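PDB 3PHS: cell wall surface anchor family protein from Streptococcus agalactiae, which serves as the minor pilin GBS52 of the surface pilus and mediates adhesion to lung epithelial cells through an IgG-like domain. Local coordinates for residues 17-22 / 40-45; 45-50 / 82-87. One frame throughout, in Å; residues are numbered along the deposited sequence.

From the N terminus, strand 13-21 is followed by a long connection without helix or strand (17 residues between the two segments), and interaction 1 (17-22 / 40-45) closes this loop by bringing strand 40-41 back antiparallel. V45, common to both contacts, leads into strand 46-52. The chain then passes through helices 60-65 and 69-75 before strand 76-83 returns, where interaction 2 (45-50 / 82-87) closes the second loop. The loops follow in series, neither nested nor crossed. The centres of interactions 1 and 2 are about 9 Å apart. Two probable hydrogen bonds, H19 ND1 to Y47 OH and I42 O to T84 OG1, tie the sheet of strand 13-21 to that of strand 46-52.

Interaction 1: residues 17-22 / 40-45; sequences IVHLEA and TPIEGV
H19 presents its imidazole to two aliphatic side chains from different directions. V45 CG2 sits over the centre of one ring face, 3.9 Å from the H19 ring centroid and only 8° off the ring normal, which meets the geometry of a CH-pi contact. I42 instead comes to the rim near the ring plane, its CG1 3.5 Å from H19 CD2. CG of H19 is anti to the backbone N (chi1 -173°), which carries the root of the ring toward segment 40-45; the second torsion (chi2 112°) then turns the ring plane so that V45 is over a face and I42 at the edge. Its ND1 is hydrogen-bonded to Y47 OH, which restrains the ring's rotation together with the V45 and I42 contacts.

I42 also packs on E21. The two side chains cross at about a right angle, with I42 CD1 3.6 Å from E21 CD, so that the extended glutamate lays its carboxylate carbon against the methyl tip. On the other face of the strand pair the fit is lighter: L20 CD2 approaches P41 CA at 3.6 Å and lies a little farther from the proline CB.

Three backbone bonds set this antiparallel pairing. I42 N donates to H19 O at 3.1 Å. E21 and T40 form the hydrogen-bonded pair, E21 N to T40 O at 2.9 Å and T40 N to E21 O at 3.0 Å; L20 and P41 are the adjoining non-hydrogen-bonded pair.

Strand 40-41 is a short addition to the sheet in which strand 13-21 also pairs with strands 89-95 and 125-127, while H19 additionally touches V114 of strand 109-121, in the sheet that contains strand 46-52.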
loop_
_atom_site.group_PDB
_atom_site.type_symbol
_atom_site.label_atom_id
_atom_site.label_comp_id
_atom_site.label_asym_id
_atom_site.label_seq_id
_atom_site.Cartn_x
_atom_site.Cartn_y
_atom_site.Cartn_z
ATOM N N ILE A 17 -5.294 -20.463 -5.167
ATOM C CA ILE A 17 -5.328 -19.010 -5.343
ATOM C C ILE A 17 -4.343 -18.720 -6.445
ATOM O O ILE A 17 -3.186 -19.112 -6.341
ATOM C CB ILE A 17 -4.865 -18.252 -4.041
ATOM C CG1 ILE A 17 -5.709 -18.604 -2.796
ATOM C CG2 ILE A 17 -4.802 -16.742 -4.259
ATOM C CD1 ILE A 17 -7.101 -18.909 -3.009
ATOM N N VAL A 18 -4.790 -18.042 -7.504
ATOM C CA VAL A 18 -3.918 -17.758 -8.649
ATOM C C VAL A 18 -3.637 -16.270 -8.683
ATOM O O VAL A 18 -4.539 -15.458 -8.914
ATOM C CB VAL A 18 -4.542 -18.233 -9.999
ATOM C CG1 VAL A 18 -3.515 -18.195 -11.152
ATOM C CG2 VAL A 18 -5.087 -19.658 -9.872
ATOM N N HIS A 19 -2.374 -15.913 -8.440
ATOM C CA HIS A 19 -1.972 -14.514 -8.363
ATOM C C HIS A 19 -1.363 -14.041 -9.693
ATOM O O HIS A 19 -0.226 -14.380 -10.000
ATOM C CB HIS A 19 -0.960 -14.344 -7.209
ATOM C CG HIS A 19 -0.594 -12.919 -6.930
ATOM N ND1 HIS A 19 -0.952 -12.268 -5.768
ATOM C CD2 HIS A 19 0.115 -12.021 -7.660
ATOM C CE1 HIS A 19 -0.510 -11.023 -5.807
ATOM N NE2 HIS A 19 0.148 -10.847 -6.940
ATOM N N LEU A 20 -2.136 -13.276 -10.473
ATOM C CA LEU A 20 -1.725 -12.792 -11.802
ATOM C C LEU A 20 -1.747 -11.280 -11.841
ATOM O O LEU A 20 -2.710 -10.652 -11.384
ATOM C CB LEU A 20 -2.666 -13.318 -12.905
ATOM C CG LEU A 20 -2.833 -14.846 -12.960
ATOM C CD1 LEU A 20 -3.841 -15.263 -14.037
ATOM C CD2 LEU A 20 -1.466 -15.506 -13.196
ATOM N N GLU A 21 -0.686 -10.691 -12.383
ATOM C CA GLU A 21 -0.713 -9.274 -12.685
ATOM C C GLU A 21 -1.236 -9.140 -14.113
ATOM O O GLU A 21 -0.562 -9.534 -15.065
ATOM C CB GLU A 21 0.678 -8.630 -12.507
ATOM C CG GLU A 21 1.054 -8.498 -11.020
ATOM C CD GLU A 21 2.427 -7.882 -10.771
ATOM O OE1 GLU A 21 3.208 -7.672 -11.731
ATOM O OE2 GLU A 21 2.723 -7.648 -9.584
ATOM N N ALA A 22 -2.440 -8.604 -14.230
ATOM C CA ALA A 22 -3.136 -8.498 -15.506
ATOM C C ALA A 22 -3.419 -7.034 -15.806
ATOM O O ALA A 22 -3.456 -6.206 -14.893
ATOM C CB ALA A 22 -4.454 -9.302 -15.454
ATOM N N THR A 40 0.261 -12.298 -15.733
ATOM C CA THR A 40 1.594 -12.810 -15.428
ATOM C C THR A 40 1.614 -13.385 -14.022
ATOM O O THR A 40 1.263 -12.680 -13.077
ATOM C CB THR A 40 2.660 -11.676 -15.509
ATOM O OG1 THR A 40 2.514 -10.985 -16.751
ATOM C CG2 THR A 40 4.077 -12.249 -15.394
ATOM N N PRO A 41 2.020 -14.653 -13.879
ATOM C CA PRO A 41 2.051 -15.247 -12.552
ATOM C C PRO A 41 3.156 -14.638 -11.739
ATOM O O PRO A 41 4.230 -14.302 -12.297
ATOM C CB PRO A 41 2.379 -16.722 -12.823
ATOM C CG PRO A 41 3.128 -16.699 -14.101
ATOM C CD PRO A 41 2.436 -15.617 -14.913
ATOM N N ILE A 42 2.883 -14.484 -10.442
ATOM C CA ILE A 42 3.869 -13.980 -9.502
ATOM C C ILE A 42 4.161 -15.062 -8.482
ATOM O O ILE A 42 3.252 -15.563 -7.816
ATOM C CB ILE A 42 3.403 -12.703 -8.752
ATOM C CG1 ILE A 42 2.886 -11.633 -9.731
ATOM C CG2 ILE A 42 4.548 -12.171 -7.836
ATOM C CD1 ILE A 42 3.927 -11.160 -10.766
ATOM N N GLU A 43 5.443 -15.381 -8.324
ATOM C CA GLU A 43 5.859 -16.352 -7.311
ATOM C C GLU A 43 6.199 -15.639 -5.987
ATOM O O GLU A 43 6.629 -14.464 -5.985
ATOM C CB GLU A 43 7.057 -17.172 -7.844
ATOM C CG GLU A 43 7.535 -18.323 -6.927
ATOM C CD GLU A 43 8.468 -17.864 -5.802
ATOM O OE1 GLU A 43 8.535 -18.548 -4.752
ATOM O OE2 GLU A 43 9.120 -16.806 -5.944
ATOM N N GLY A 44 6.039 -16.350 -4.874
ATOM C CA GLY A 44 6.514 -15.862 -3.565
ATOM C C GLY A 44 5.538 -15.011 -2.765
ATOM O O GLY A 44 5.906 -14.462 -1.713
ATOM N N VAL A 45 4.298 -14.894 -3.238
ATOM C CA VAL A 45 3.278 -14.122 -2.523
ATOM C C VAL A 45 2.646 -15.009 -1.460
ATOM O O VAL A 45 2.198 -16.139 -1.751
ATOM C CB VAL A 45 2.173 -13.510 -3.466
ATOM C CG1 VAL A 45 1.121 -12.698 -2.664
ATOM C CG2 VAL A 45 2.796 -12.609 -4.547
#

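Interaction 2: residues 45-50 / 82-87; sequences VLYQLY and ATTNQQ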
loop_
_atom_site.group_PDB
_atom_site.type_symbol
_atom_site.label_atom_id
_atom_site.label_comp_id
_atom_site.label_asym_id
_atom_site.label_seq_id
_atom_site.Cartn_x
_atom_site.Cartn_y
_atom_site.Cartn_z
ATOM N N VAL A 45 4.298 -14.894 -3.238
ATOM C CA VAL A 45 3.278 -14.122 -2.523
ATOM C C VAL A 45 2.646 -15.009 -1.460
ATOM O O VAL A 45 2.198 -16.139 -1.751
ATOM C CB VAL A 45 2.173 -13.510 -3.466
ATOM C CG1 VAL A 45 1.121 -12.698 -2.664
ATOM C CG2 VAL A 45 2.796 -12.609 -4.547
ATOM N N LEU A 46 2.649 -14.507 -0.225
ATOM C CA LEU A 46 2.089 -15.237 0.905
ATOM C C LEU A 46 0.602 -14.978 1.046
ATOM O O LEU A 46 0.185 -13.836 1.263
ATOM C CB LEU A 46 2.829 -14.850 2.198
ATOM C CG LEU A 46 2.366 -15.470 3.514
ATOM C CD1 LEU A 46 2.208 -16.986 3.395
ATOM C CD2 LEU A 46 3.403 -15.116 4.572
ATOM N N TYR A 47 -0.186 -16.045 0.894
ATOM C CA TYR A 47 -1.635 -16.009 1.153
ATOM C C TYR A 47 -1.968 -16.702 2.473
ATOM O O TYR A 47 -1.388 -17.748 2.814
ATOM C CB TYR A 47 -2.423 -16.653 -0.015
ATOM C CG TYR A 47 -2.608 -15.683 -1.154
ATOM C CD1 TYR A 47 -1.671 -15.596 -2.187
ATOM C CD2 TYR A 47 -3.688 -14.803 -1.171
ATOM C CE1 TYR A 47 -1.834 -14.677 -3.223
ATOM C CE2 TYR A 47 -3.842 -13.862 -2.201
ATOM C CZ TYR A 47 -2.916 -13.817 -3.221
ATOM O OH TYR A 47 -3.082 -12.894 -4.240
ATOM N N GLN A 48 -2.869 -16.090 3.230
ATOM C CA GLN A 48 -3.402 -16.728 4.415
ATOM C C GLN A 48 -4.904 -16.859 4.288
ATOM O O GLN A 48 -5.570 -15.945 3.810
ATOM C CB GLN A 48 -3.028 -15.939 5.663
ATOM C CG GLN A 48 -1.549 -15.951 5.848
ATOM C CD GLN A 48 -1.073 -15.207 7.058
ATOM O OE1 GLN A 48 0.083 -15.386 7.468
ATOM N NE2 GLN A 48 -1.927 -14.374 7.640
ATOM N N LEU A 49 -5.417 -17.994 4.764
ATOM C CA LEU A 49 -6.843 -18.274 4.755
ATOM C C LEU A 49 -7.311 -18.525 6.182
ATOM O O LEU A 49 -6.771 -19.397 6.860
ATOM C CB LEU A 49 -7.149 -19.465 3.823
ATOM C CG LEU A 49 -7.375 -19.239 2.315
ATOM C CD1 LEU A 49 -8.717 -18.614 2.057
ATOM C CD2 LEU A 49 -6.293 -18.418 1.611
ATOM N N TYR A 50 -8.304 -17.748 6.624
ATOM C CA TYR A 50 -8.834 -17.802 7.990
ATOM C C TYR A 50 -10.199 -18.476 7.955
ATOM O O TYR A 50 -11.127 -17.987 7.311
ATOM C CB TYR A 50 -8.905 -16.400 8.589
ATOM C CG TYR A 50 -7.519 -15.860 8.846
ATOM C CD1 TYR A 50 -6.764 -15.292 7.814
ATOM C CD2 TYR A 50 -6.930 -16.003 10.098
ATOM C CE1 TYR A 50 -5.468 -14.824 8.049
ATOM C CE2 TYR A 50 -5.634 -15.548 10.341
ATOM C CZ TYR A 50 -4.923 -14.948 9.321
ATOM O OH TYR A 50 -3.649 -14.532 9.581
ATOM N N ALA A 82 -0.193 -20.442 2.333
ATOM C CA ALA A 82 0.511 -20.985 1.177
ATOM C C ALA A 82 1.164 -19.862 0.429
ATOM O O ALA A 82 0.633 -18.745 0.376
ATOM C CB ALA A 82 -0.435 -21.782 0.226
ATOM N N THR A 83 2.311 -20.173 -0.141
ATOM C CA THR A 83 3.055 -19.219 -0.960
ATOM C C THR A 83 2.876 -19.545 -2.436
ATOM O O THR A 83 3.046 -20.698 -2.846
ATOM C CB THR A 83 4.543 -19.294 -0.593
ATOM O OG1 THR A 83 4.697 -18.972 0.795
ATOM C CG2 THR A 83 5.357 -18.344 -1.439
ATOM N N THR A 84 2.566 -18.542 -3.249
ATOM C CA THR A 84 2.441 -18.782 -4.698
ATOM C C THR A 84 3.703 -19.383 -5.314
ATOM O O THR A 84 4.826 -18.995 -4.988
ATOM C CB THR A 84 2.040 -17.517 -5.478
ATOM O OG1 THR A 84 3.055 -16.517 -5.285
ATOM C CG2 THR A 84 0.668 -17.001 -4.992
ATOM N N ASN A 85 3.493 -20.357 -6.194
ATOM C CA ASN A 85 4.570 -21.080 -6.840
ATOM C C ASN A 85 4.920 -20.501 -8.218
ATOM O O ASN A 85 4.518 -19.372 -8.549
ATOM C CB ASN A 85 4.248 -22.597 -6.884
ATOM C CG ASN A 85 3.012 -22.932 -7.732
ATOM O OD1 ASN A 85 2.393 -23.989 -7.546
ATOM N ND2 ASN A 85 2.650 -22.054 -8.649
ATOM N N GLN A 86 5.666 -21.266 -9.020
ATOM C CA GLN A 86 6.105 -20.810 -10.347
ATOM C C GLN A 86 4.964 -20.524 -11.353
ATOM O O GLN A 86 5.151 -19.806 -12.345
ATOM C CB GLN A 86 7.137 -21.788 -10.932
ATOM C CG GLN A 86 8.402 -21.897 -10.073
ATOM C CD GLN A 86 9.629 -22.359 -10.861
ATOM O OE1 GLN A 86 10.676 -21.724 -10.801
ATOM N NE2 GLN A 86 9.500 -23.469 -11.591
ATOM N N GLN A 87 3.781 -21.077 -11.094
ATOM C CA GLN A 87 2.591 -20.760 -11.886
ATOM C C GLN A 87 1.683 -19.718 -11.200
ATOM O O GLN A 87 0.538 -19.511 -11.606
ATOM C CB GLN A 87 1.790 -22.033 -12.174
ATOM C CG GLN A 87 2.438 -22.979 -13.198
ATOM C CD GLN A 87 3.737 -23.566 -12.726
ATOM O OE1 GLN A 87 3.805 -24.226 -11.682
ATOM N NE2 GLN A 87 4.794 -23.339 -13.501
#
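T84 grips V45 from both ends of its backbone. V45 N donates to T84 OG1 at 2.9 Å with an N-H...O angle of 157°. T84 N returns a bond to V45 O, also at 2.9 Å. The threonine hydroxyl can serve V45 because OG1 lies between the backbone N and the carbonyl carbon (chi1 61°), the crowded position. OG1 is also hydrogen-bonded to I42 O, so this oxygen has two backbone partners in the segment leading to strand 46-52.

The V45 and T84 side chains lie side by side and point the same way, V45 CB 3.6 Å from the T84 hydroxyl oxygen OG1. The methyl branch packs on another residue: T84 CG2 meets the edge of the Y47 ring near its plane, 3.8 Å from Y47 CE1. Beyond it, Y47 and A82 make a hydrogen-bonded antiparallel pair: Y47 N to A82 O is 2.9 Å, and A82 N to Y47 O is 3.0 Å.

This pairing joins strand 76-83, outermost within the chain, to strand 46-52, whose other flank is strand 98-106, in one layer of a beta sandwich consistent with the Ig-like architecture of this pilin. Y47 and A82 face the second layer, Y47 touching I17 and A82 reaching A90 and F92.

The opposite face, carrying L46 and T83, is looser. These residues form the non-hydrogen-bonded pair, their CA atoms 4.5 Å apart, but the side chains cross obliquely and the nearest approach between them is 4.1 Å, from L46 CD1 to T83 OG1. T83 is exposed to solvent and L46 partly so, although L46 also rests on E81 of the same outer strand.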